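Local coordinates for protein glycoside hydrolase family 61 (Trichoderma reesei QM6a, PDB 5O2X) that probably cleaves cellulose oxidatively as a copper-dependent lytic polysaccharide monooxygenase of the AA9 family, at residues S45-Q50 / Q167-Q172; I55-A60 / N173-F178; F112-V117 / W140-P145. All coordinates share one frame; numbering follows the deposited sequence. Where two conformers were deposited one is given.

Interaction 1 lies toward the surface and joins two loops through an amide, a proline and a bridging water. Interactions 2 and 3 are buried. In interaction 2 a disulfide and a histidine hold a short, weakly bonded helix against strand 172-183, and interaction 3 packs the two sheets of the beta sandwich together through aliphatic side chains and one indole-carboxylate bond. Segments 167-172 and 173-178 are consecutive, so interactions 1 and 2 hold one continuous piece of chain, the loop 167-172 and the first part of the strand; they touch where Tyr49 OH is hydrogen-bonded to Asn173 OD1. Interaction 3 stands apart from both, but its strand 110-121 belongs to the same sheet as strand 172-183.

Interaction 1 (S45-Q50 / Q167-Q172); sequences SPDAYQ and QANGAQ. With MAN (alpha-D-mannopyranose), chain E; SO4 (sulfate ion), chain T.
Asn169 reaches across to Pro46 and Asp47, joining a type II beta turn, Gln167 to Gly170, to the short 3-10 turn at Pro46 and Asp47. Asn169 takes the third position of its turn with positive phi, a place that suits asparagine. Its CG stands anti to the backbone N (chi1 -154°), which carries the amide out of the turn and over the start of the other segment. There Asn169 OD1 accepts a hydrogen bond from Asp47 N at 2.8 Å, the donor tilted 26° from the carbonyl plane. Asn169 OD1 also sits 3.3 Å from Pro46 CD. The other branch, ND2, makes a weak hydrogen bond to Asp47 OD2 in the conformer described, and the carboxylate and amide planes are turned 51° from each other. An alanine at Asn169 would probably leave Asp47 N without its acceptor and open a gap beside the Pro46 ring.

The proline ring packs between the two segments. Its CG lies 4.1 Å from Ala171 CB, while its CD lies close to Ala171 O. The backbone end of the residue packs on the tyrosine: Pro46 CA sits 3.4 Å above the Tyr49 ring plane, over its centre, and Tyr49 OH comes within 3.8 Å of Ala171 CB as it goes on to a hydrogen bond with Asn173 OD1. The Gln172 amide has other partners: OE1 is hydrogen-bonded to Tyr174 OH, at the copper site, and NE2 to a sulfate ion that His163 also holds, probably from the crystallisation liquor. Between the backbones one water links three groups, accepting from Ser45 OG in the conformer described and donating to Asn169 O and, at 2.8 Å, to Ala171 O.

Interaction 2 (I55-A60 / N173-F178); sequences ICHKNA and NYPQCF. With NAG (2-acetamido-2-deoxy-beta-D-glucopyranose), chain B.
The disulfide between Cys56 and Cys177 ties the short, weakly bonded helix 53-56 to strand 172-183. The two SG atoms are 2.1 Å apart with a C-S-S-C torsion of -86°, close to the relaxed right angle. Beside the bridge a water donates to Cys56 O and accepts from Cys177 N, each at 2.8 Å.

His57 follows directly, leaving the helix with positive phi (85°), and its side chain crosses that of Pro175 at about a right angle. Pro175 O lies at the edge of the imidazole, 3.4 Å from His57 CD2, and Pro175 CG rests 3.7 Å from His57 N. Both ring nitrogens are engaged: His57 ND1 accepts a hydrogen bond from Lys58 N at 2.8 Å, in the ring plane, and NE2 is hydrogen-bonded to Gly42 O, so the imidazole is fixed against turning.

The strand belongs to the beta sandwich of the AA9 fold, and side chains alternate along it. Pro175 and Cys177 face the 55-60 segment, while Tyr174 leaves the strand on the opposite side, into the copper site with His86 and the methylated histidine at position 1. Gln176 starts there too, but its NE2 hydrogen-bonds back to Pro175 O at 2.9 Å.

Interaction 3 (F112-V117 / W140-P145); sequences FKIDGV and WVVKIP. With MAN (alpha-D-mannopyranose), chain I.
The indole of Trp140 meets strand 110-121 edge-on, with Asp115 and Val117 lined up along its rim. Trp140 NE1 gives a nearly straight hydrogen bond of 2.9 Å to Asp115 OD2, lying close to the ring plane and using the syn lone pair of that oxygen. The carboxylate itself is turned 62° from the indole. Further along the same edge Val117 CG2 touches Trp140 CZ2 at 3.7 Å. Trp140 CG stands anti to its backbone N (chi1 -171°), and this carries the ring to strand 110-121, where it meets both residues.

The contact joins the two sheets of the beta sandwich through strands 110-121 and 139-143: the axes of 112-117 and 140-143 approach to 7.4 Å, their directions 142° apart. Ile114 and Asp115 form a classic beta bulge opposite Asp92, so that neighbouring side chains, which would normally alternate, both point at the other sheet. Ile114 thereby places CD1 3.7 Å from Val142 CG2, in the conformer described, and CG2 4.2 Å from Pro145 CG. The same Val142 CG2 also packs against Asp115 CG.

Buried Asp115 has further polar neighbours. A water donates to Asp115 OD2 at 2.7 Å and to Val141 O, while OD1 lies close to Asp92 OD2, a pairing of like charges that would probably raise the proton affinity of one carboxylate.

Interaction 1 (S45-Q50 / Q167-Q172)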
loop_
_atom_site.group_PDB
_atom_site.type_symbol
_atom_site.label_atom_id
_atom_site.label_comp_id
_atom_site.label_asym_id
_atom_site.label_seq_id
_atom_site.Cartn_x
_atom_site.Cartn_y
_atom_site.Cartn_z
ATOM N N SER A 45 8.457 12.131 0.099
ATOM C CA SER A 45 8.585 12.902 1.317
ATOM C C SER A 45 7.375 13.793 1.538
ATOM O O SER A 45 6.588 14.060 0.621
ATOM C CB SER A 45 9.837 13.808 1.225
ATOM O OG SER A 45 11.022 13.083 1.140
ATOM N N PRO A 46 7.241 14.365 2.756
ATOM C CA PRO A 46 6.122 15.267 3.040
ATOM C C PRO A 46 6.021 16.474 2.113
ATOM O O PRO A 46 4.913 16.951 1.873
ATOM C CB PRO A 46 6.343 15.655 4.514
ATOM C CG PRO A 46 7.008 14.444 5.094
ATOM C CD PRO A 46 7.947 13.968 4.001
ATOM N N ASP A 47 7.144 16.955 1.589
ATOM C CA ASP A 47 7.108 18.057 0.652
ATOM C C ASP A 47 6.495 17.668 -0.705
ATOM O O ASP A 47 6.309 18.550 -1.535
ATOM C CB ASP A 47 8.464 18.775 0.516
ATOM C CG ASP A 47 9.564 17.918 -0.148
ATOM O OD1 ASP A 47 9.308 16.813 -0.568
ATOM O OD2 ASP A 47 10.740 18.319 -0.177
ATOM N N ALA A 48 6.101 16.410 -0.866
ATOM C CA ALA A 48 5.369 15.944 -2.019
ATOM C C ALA A 48 4.008 15.364 -1.663
ATOM O O ALA A 48 3.345 14.782 -2.526
ATOM C CB ALA A 48 6.214 14.971 -2.842
ATOM N N TYR A 49 3.545 15.588 -0.442
ATOM C CA TYR A 49 2.232 15.060 -0.064
ATOM C C TYR A 49 1.076 15.708 -0.825
ATOM O O TYR A 49 0.001 15.119 -0.916
ATOM C CB TYR A 49 1.982 15.250 1.427
ATOM C CG TYR A 49 2.699 14.302 2.356
ATOM C CD1 TYR A 49 3.410 13.179 1.928
ATOM C CD2 TYR A 49 2.653 14.553 3.725
ATOM C CE1 TYR A 49 4.018 12.315 2.837
ATOM C CE2 TYR A 49 3.241 13.688 4.637
ATOM C CZ TYR A 49 3.880 12.555 4.198
ATOM O OH TYR A 49 4.432 11.723 5.140
ATOM N N GLN A 50 1.285 16.939 -1.328
ATOM C CA GLN A 50 0.284 17.621 -2.111
ATOM C C GLN A 50 0.583 17.561 -3.613
ATOM O O GLN A 50 -0.003 18.295 -4.383
ATOM C CB GLN A 50 0.038 19.045 -1.592
ATOM C CG GLN A 50 -0.986 19.077 -0.429
ATOM C CD GLN A 50 -0.520 18.401 0.852
ATOM O OE1 GLN A 50 0.374 18.908 1.523
ATOM N NE2 GLN A 50 -1.135 17.277 1.190
ATOM N N GLN A 167 12.067 15.405 12.372
ATOM C CA GLN A 167 12.326 16.672 11.700
ATOM C C GLN A 167 11.278 16.904 10.587
ATOM O O GLN A 167 10.756 15.957 9.999
ATOM C CB GLN A 167 13.727 16.699 11.120
ATOM C CG GLN A 167 14.148 18.025 10.467
ATOM C CD GLN A 167 14.071 19.168 11.440
ATOM O OE1 GLN A 167 13.026 19.781 11.631
ATOM N NE2 GLN A 167 15.180 19.466 12.095
ATOM N N ALA A 168 11.002 18.188 10.340
ATOM C CA ALA A 168 10.161 18.566 9.216
ATOM C C ALA A 168 10.677 17.902 7.939
ATOM O O ALA A 168 11.887 17.889 7.688
ATOM C CB ALA A 168 10.201 20.056 9.071
ATOM N N ASN A 169 9.761 17.355 7.165
ATOM C CA ASN A 169 10.086 16.692 5.918
ATOM C C ASN A 169 10.827 15.376 6.088
ATOM O O ASN A 169 11.331 14.850 5.104
ATOM C CB ASN A 169 10.795 17.612 4.916
ATOM C CG ASN A 169 10.566 17.180 3.488
ATOM O OD1 ASN A 169 9.504 16.749 3.111
ATOM N ND2 ASN A 169 11.571 17.337 2.640
ATOM N N GLY A 170 10.836 14.807 7.276
ATOM C CA GLY A 170 11.634 13.619 7.552
ATOM C C GLY A 170 10.970 12.286 7.360
ATOM O O GLY A 170 11.656 11.292 7.116
ATOM N N ALA A 171 9.646 12.220 7.467
ATOM C CA ALA A 171 8.927 10.966 7.232
ATOM C C ALA A 171 9.185 10.496 5.811
ATOM O O ALA A 171 9.395 11.308 4.906
ATOM C CB ALA A 171 7.431 11.168 7.446
ATOM N N GLN A 172 9.124 9.173 5.613
ATOM C CA GLN A 172 9.344 8.593 4.290
ATOM C C GLN A 172 8.205 7.675 3.950
ATOM O O GLN A 172 7.930 6.714 4.662
ATOM C CB GLN A 172 10.643 7.786 4.282
ATOM C CG GLN A 172 11.885 8.611 4.539
ATOM C CD GLN A 172 13.129 7.765 4.725
ATOM O OE1 GLN A 172 13.077 6.536 4.642
ATOM N NE2 GLN A 172 14.246 8.419 5.004
HETATM C C1 MAN E . -4.292 17.312 -3.871
HETATM C C2 MAN E . -5.730 17.663 -4.142
HETATM C C3 MAN E . -6.017 17.378 -5.641
HETATM C C4 MAN E . -5.004 18.032 -6.588
HETATM C C5 MAN E . -3.593 17.735 -6.137
HETATM C C6 MAN E . -2.527 18.535 -6.868
HETATM O O2 MAN E . -5.925 19.044 -3.896
HETATM O O3 MAN E . -7.353 17.767 -6.006
HETATM O O4 MAN E . -5.143 17.496 -7.911
HETATM O O5 MAN E . -3.416 18.025 -4.727
HETATM O O6 MAN E . -1.255 18.008 -6.738
HETATM S S SO4 T . 18.100 6.682 5.729
HETATM O O1 SO4 T . 18.760 6.452 7.030
HETATM O O2 SO4 T . 19.031 7.573 5.014
HETATM O O3 SO4 T . 17.850 5.377 5.057
HETATM O O4 SO4 T . 16.819 7.277 5.917
HETATM O O HOH W 1 11.596 12.504 3.756
#

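Interaction 2 (I55-A60 / N173-F178)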
loop_
_atom_site.group_PDB
_atom_site.type_symbol
_atom_site.label_atom_id
_atom_site.label_comp_id
_atom_site.label_asym_id
_atom_site.label_seq_id
_atom_site.Cartn_x
_atom_site.Cartn_y
_atom_site.Cartn_z
ATOM N N ILE A 55 0.425 9.678 -4.743
ATOM C CA ILE A 55 -0.711 8.800 -5.026
ATOM C C ILE A 55 -0.260 7.365 -5.185
ATOM O O ILE A 55 -0.707 6.454 -4.486
ATOM C CB ILE A 55 -1.481 9.316 -6.256
ATOM C CG1 ILE A 55 -1.988 10.766 -6.037
ATOM C CG2 ILE A 55 -2.625 8.378 -6.565
ATOM C CD1 ILE A 55 -2.410 11.434 -7.328
ATOM N N CYS A 56 0.662 7.127 -6.127
ATOM C CA CYS A 56 1.174 5.805 -6.479
ATOM C C CYS A 56 2.705 5.801 -6.638
ATOM O O CYS A 56 3.263 4.935 -7.320
ATOM C CB CYS A 56 0.490 5.249 -7.720
ATOM S SG CYS A 56 -1.254 4.818 -7.452
ATOM N N HIS A 57 3.381 6.733 -5.970
ATOM C CA HIS A 57 4.849 6.848 -6.005
ATOM C C HIS A 57 5.268 7.678 -7.238
ATOM O O HIS A 57 4.458 8.120 -8.057
ATOM C CB HIS A 57 5.583 5.527 -5.831
ATOM C CG HIS A 57 6.823 5.621 -4.979
ATOM N ND1 HIS A 57 7.818 6.548 -5.241
ATOM C CD2 HIS A 57 7.218 4.875 -3.924
ATOM C CE1 HIS A 57 8.766 6.356 -4.341
ATOM N NE2 HIS A 57 8.428 5.348 -3.530
ATOM N N LYS A 58 6.590 7.918 -7.336
ATOM C CA LYS A 58 7.100 8.927 -8.251
ATOM C C LYS A 58 6.745 8.647 -9.704
ATOM O O LYS A 58 6.977 7.580 -10.255
ATOM C CB LYS A 58 8.615 9.049 -8.100
ATOM C CG LYS A 58 9.005 9.651 -6.785
ATOM C CD LYS A 58 10.544 9.755 -6.672
ATOM C CE LYS A 58 10.977 10.318 -5.350
ATOM N NZ LYS A 58 12.459 10.432 -5.305
ATOM N N ASN A 59 6.175 9.680 -10.341
ATOM C CA ASN A 59 5.883 9.666 -11.767
ATOM C C ASN A 59 5.016 8.490 -12.150
ATOM O O ASN A 59 5.031 8.065 -13.292
ATOM C CB ASN A 59 7.177 9.692 -12.598
ATOM C CG ASN A 59 7.938 10.935 -12.419
ATOM O OD1 ASN A 59 7.470 11.900 -11.838
ATOM N ND2 ASN A 59 9.153 10.943 -12.987
ATOM N N ALA A 60 4.163 7.979 -11.233
ATOM C CA ALA A 60 3.565 6.687 -11.521
ATOM C C ALA A 60 2.570 6.776 -12.678
ATOM O O ALA A 60 1.807 7.735 -12.788
ATOM C CB ALA A 60 2.864 6.130 -10.292
ATOM N N ASN A 173 7.489 7.966 2.852
ATOM C CA ASN A 173 6.326 7.165 2.473
ATOM C C ASN A 173 6.695 6.280 1.288
ATOM O O ASN A 173 7.314 6.734 0.318
ATOM C CB ASN A 173 5.153 8.046 2.079
ATOM C CG ASN A 173 4.569 8.798 3.247
ATOM O OD1 ASN A 173 5.272 9.481 3.988
ATOM N ND2 ASN A 173 3.259 8.683 3.417
ATOM N N TYR A 174 6.226 5.024 1.337
ATOM C CA TYR A 174 6.534 4.041 0.303
ATOM C C TYR A 174 5.243 3.457 -0.245
ATOM O O TYR A 174 4.905 2.268 -0.004
ATOM C CB TYR A 174 7.430 2.933 0.877
ATOM C CG TYR A 174 8.774 3.439 1.401
ATOM C CD1 TYR A 174 8.912 3.963 2.659
ATOM C CD2 TYR A 174 9.923 3.341 0.617
ATOM C CE1 TYR A 174 10.137 4.363 3.144
ATOM C CE2 TYR A 174 11.168 3.746 1.066
ATOM C CZ TYR A 174 11.275 4.230 2.367
ATOM O OH TYR A 174 12.532 4.626 2.795
ATOM N N PRO A 175 4.466 4.239 -1.017
ATOM C CA PRO A 175 3.213 3.708 -1.601
ATOM C C PRO A 175 3.502 2.810 -2.791
ATOM O O PRO A 175 4.437 3.040 -3.575
ATOM C CB PRO A 175 2.474 4.989 -2.039
ATOM C CG PRO A 175 3.606 5.962 -2.337
ATOM C CD PRO A 175 4.642 5.670 -1.281
ATOM N N GLN A 176 2.613 1.819 -2.947
ATOM C CA GLN A 176 2.683 0.847 -4.047
ATOM C C GLN A 176 1.233 0.563 -4.471
ATOM O O GLN A 176 0.432 0.110 -3.651
ATOM C CB GLN A 176 3.339 -0.449 -3.553
ATOM C CG GLN A 176 4.779 -0.297 -3.059
ATOM C CD GLN A 176 5.765 -0.292 -4.180
ATOM O OE1 GLN A 176 6.347 -1.335 -4.532
ATOM N NE2 GLN A 176 5.977 0.865 -4.792
ATOM N N CYS A 177 0.935 0.845 -5.733
ATOM C CA CYS A 177 -0.420 0.670 -6.252
ATOM C C CYS A 177 -0.540 -0.545 -7.149
ATOM O O CYS A 177 0.389 -0.886 -7.918
ATOM C CB CYS A 177 -0.831 1.890 -7.083
ATOM S SG CYS A 177 -1.099 3.337 -6.029
ATOM N N PHE A 178 -1.718 -1.172 -7.101
ATOM C CA PHE A 178 -2.044 -2.366 -7.853
ATOM C C PHE A 178 -3.475 -2.265 -8.385
ATOM O O PHE A 178 -4.332 -1.697 -7.717
ATOM C CB PHE A 178 -1.991 -3.616 -6.950
ATOM C CG PHE A 178 -0.635 -3.780 -6.303
ATOM C CD1 PHE A 178 0.387 -4.433 -6.992
ATOM C CD2 PHE A 178 -0.347 -3.199 -5.090
ATOM C CE1 PHE A 178 1.664 -4.471 -6.485
ATOM C CE2 PHE A 178 0.951 -3.267 -4.568
ATOM C CZ PHE A 178 1.926 -3.901 -5.276
HETATM C C1 NAG B . 9.937 12.127 -12.993
HETATM C C2 NAG B . 11.426 11.811 -13.107
HETATM C C3 NAG B . 12.176 13.141 -13.254
HETATM C C4 NAG B . 11.639 13.976 -14.382
HETATM C C5 NAG B . 10.145 14.137 -14.262
HETATM C C6 NAG B . 9.472 14.855 -15.454
HETATM C C7 NAG B . 12.626 10.089 -11.845
HETATM C C8 NAG B . 13.082 9.626 -10.491
HETATM N N2 NAG B . 11.881 11.160 -11.883
HETATM O O3 NAG B . 13.579 12.861 -13.486
HETATM O O4 NAG B . 12.281 15.258 -14.419
HETATM O O5 NAG B . 9.539 12.862 -14.157
HETATM O O6 NAG B . 9.926 14.337 -16.690
HETATM O O7 NAG B . 12.940 9.482 -12.854
HETATM O O HOH W 2 2.664 2.236 -7.432
#

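Interaction 3 (F112-V117 / W140-P145)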
loop_
_atom_site.group_PDB
_atom_site.type_symbol
_atom_site.label_atom_id
_atom_site.label_comp_id
_atom_site.label_asym_id
_atom_site.label_seq_id
_atom_site.Cartn_x
_atom_site.Cartn_y
_atom_site.Cartn_z
ATOM N N PHE A 112 -10.285 5.061 0.206
ATOM C CA PHE A 112 -10.810 4.719 1.524
ATOM C C PHE A 112 -9.875 3.677 2.149
ATOM O O PHE A 112 -9.348 2.795 1.472
ATOM C CB PHE A 112 -12.277 4.253 1.471
ATOM C CG PHE A 112 -12.577 3.123 0.517
ATOM C CD1 PHE A 112 -12.946 3.393 -0.815
ATOM C CD2 PHE A 112 -12.553 1.812 0.927
ATOM C CE1 PHE A 112 -13.254 2.381 -1.664
ATOM C CE2 PHE A 112 -12.890 0.793 0.061
ATOM C CZ PHE A 112 -13.240 1.061 -1.242
ATOM N N LYS A 113 -9.662 3.826 3.461
ATOM C CA LYS A 113 -8.689 2.998 4.164
ATOM C C LYS A 113 -9.309 1.690 4.615
ATOM O O LYS A 113 -10.320 1.694 5.352
ATOM C CB LYS A 113 -8.140 3.778 5.362
ATOM C CG LYS A 113 -6.996 3.064 6.055
ATOM C CD LYS A 113 -6.487 3.770 7.295
ATOM C CE LYS A 113 -5.589 4.957 6.971
ATOM N NZ LYS A 113 -5.400 5.802 8.191
ATOM N N ILE A 114 -8.718 0.585 4.195
ATOM C CA ILE A 114 -9.205 -0.738 4.591
ATOM C C ILE A 114 -8.396 -1.414 5.691
ATOM O O ILE A 114 -8.926 -2.337 6.303
ATOM C CB ILE A 114 -9.397 -1.674 3.370
ATOM C CG1 ILE A 114 -8.107 -1.996 2.642
ATOM C CG2 ILE A 114 -10.466 -1.104 2.447
ATOM C CD1 ILE A 114 -8.245 -3.148 1.651
ATOM N N ASP A 115 -7.178 -0.965 5.982
ATOM C CA ASP A 115 -6.482 -1.415 7.181
ATOM C C ASP A 115 -5.457 -0.378 7.554
ATOM O O ASP A 115 -5.139 0.557 6.800
ATOM C CB ASP A 115 -5.905 -2.849 7.086
ATOM C CG ASP A 115 -4.543 -2.983 6.450
ATOM O OD1 ASP A 115 -4.140 -2.051 5.729
ATOM O OD2 ASP A 115 -3.897 -4.041 6.663
ATOM N N GLY A 116 -4.931 -0.512 8.785
ATOM C CA GLY A 116 -3.897 0.391 9.242
ATOM C C GLY A 116 -3.444 -0.013 10.615
ATOM O O GLY A 116 -4.251 -0.089 11.550
ATOM N N VAL A 117 -2.133 -0.269 10.738
ATOM C CA VAL A 117 -1.516 -0.631 12.015
ATOM C C VAL A 117 -0.354 0.288 12.261
ATOM O O VAL A 117 0.457 0.554 11.338
ATOM C CB VAL A 117 -1.051 -2.109 12.000
ATOM C CG1 VAL A 117 -0.356 -2.500 13.301
ATOM C CG2 VAL A 117 -2.246 -3.033 11.774
ATOM N N TRP A 140 3.052 -8.522 4.290
ATOM C CA TRP A 140 1.865 -7.948 4.949
ATOM C C TRP A 140 0.673 -8.549 4.277
ATOM O O TRP A 140 0.663 -8.706 3.042
ATOM C CB TRP A 140 1.836 -6.427 4.832
ATOM C CG TRP A 140 0.778 -5.790 5.662
ATOM C CD1 TRP A 140 -0.444 -5.296 5.251
ATOM C CD2 TRP A 140 0.797 -5.640 7.081
ATOM N NE1 TRP A 140 -1.153 -4.831 6.313
ATOM C CE2 TRP A 140 -0.438 -5.030 7.462
ATOM C CE3 TRP A 140 1.729 -5.947 8.077
ATOM C CZ2 TRP A 140 -0.741 -4.717 8.796
ATOM C CZ3 TRP A 140 1.439 -5.626 9.374
ATOM C CH2 TRP A 140 0.215 -5.047 9.735
ATOM N N VAL A 141 -0.387 -8.857 5.051
ATOM C CA VAL A 141 -1.634 -9.419 4.538
ATOM C C VAL A 141 -2.764 -8.443 4.755
ATOM O O VAL A 141 -2.953 -7.960 5.872
ATOM C CB VAL A 141 -1.951 -10.758 5.236
ATOM C CG1 VAL A 141 -3.288 -11.328 4.753
ATOM C CG2 VAL A 141 -0.824 -11.743 4.954
ATOM N N VAL A 142 -3.538 -8.171 3.686
ATOM C CA VAL A 142 -4.782 -7.370 3.783
ATOM C C VAL A 142 -5.919 -8.225 3.258
ATOM O O VAL A 142 -5.742 -9.012 2.344
ATOM C CB VAL A 142 -4.631 -6.009 3.033
ATOM C CG1 VAL A 142 -4.662 -6.201 1.528
ATOM C CG2 VAL A 142 -5.665 -4.988 3.497
ATOM N N LYS A 143 -7.106 -7.998 3.811
ATOM C CA LYS A 143 -8.313 -8.653 3.347
ATOM C C LYS A 143 -9.203 -7.687 2.582
ATOM O O LYS A 143 -9.519 -6.598 3.083
ATOM C CB LYS A 143 -9.052 -9.271 4.528
ATOM C CG LYS A 143 -10.375 -9.889 4.120
ATOM C CD LYS A 143 -11.023 -10.663 5.263
ATOM C CE LYS A 143 -12.528 -10.830 5.069
ATOM N NZ LYS A 143 -13.199 -11.466 6.251
ATOM N N ILE A 144 -9.587 -8.074 1.372
ATOM C CA ILE A 144 -10.585 -7.281 0.649
ATOM C C ILE A 144 -11.944 -7.504 1.367
ATOM O O ILE A 144 -12.359 -8.646 1.566
ATOM C CB ILE A 144 -10.671 -7.730 -0.797
ATOM C CG1 ILE A 144 -9.313 -7.565 -1.485
ATOM C CG2 ILE A 144 -11.763 -6.972 -1.518
ATOM C CD1 ILE A 144 -8.703 -6.188 -1.440
ATOM N N PRO A 145 -12.613 -6.440 1.816
ATOM C CA PRO A 145 -13.843 -6.620 2.632
ATOM C C PRO A 145 -14.837 -7.552 1.966
ATOM O O PRO A 145 -15.082 -7.464 0.760
ATOM C CB PRO A 145 -14.363 -5.194 2.744
ATOM C CG PRO A 145 -13.135 -4.339 2.737
ATOM C CD PRO A 145 -12.229 -5.021 1.721
HETATM C C1 MAN I . -5.613 -1.785 14.185
HETATM C C2 MAN I . -5.103 -3.019 14.920
HETATM C C3 MAN I . -6.048 -3.405 16.079
HETATM C C4 MAN I . -6.219 -2.141 16.949
HETATM C C5 MAN I . -6.814 -0.997 16.141
HETATM C C6 MAN I . -7.066 0.284 16.957
HETATM O O2 MAN I . -3.775 -2.681 15.375
HETATM O O3 MAN I . -5.516 -4.472 16.857
HETATM O O4 MAN I . -7.116 -2.432 18.034
HETATM O O5 MAN I . -5.906 -0.728 15.063
HETATM O O6 MAN I . -5.859 1.007 17.233
HETATM O O HOH W 3 -4.677 -6.468 7.505
#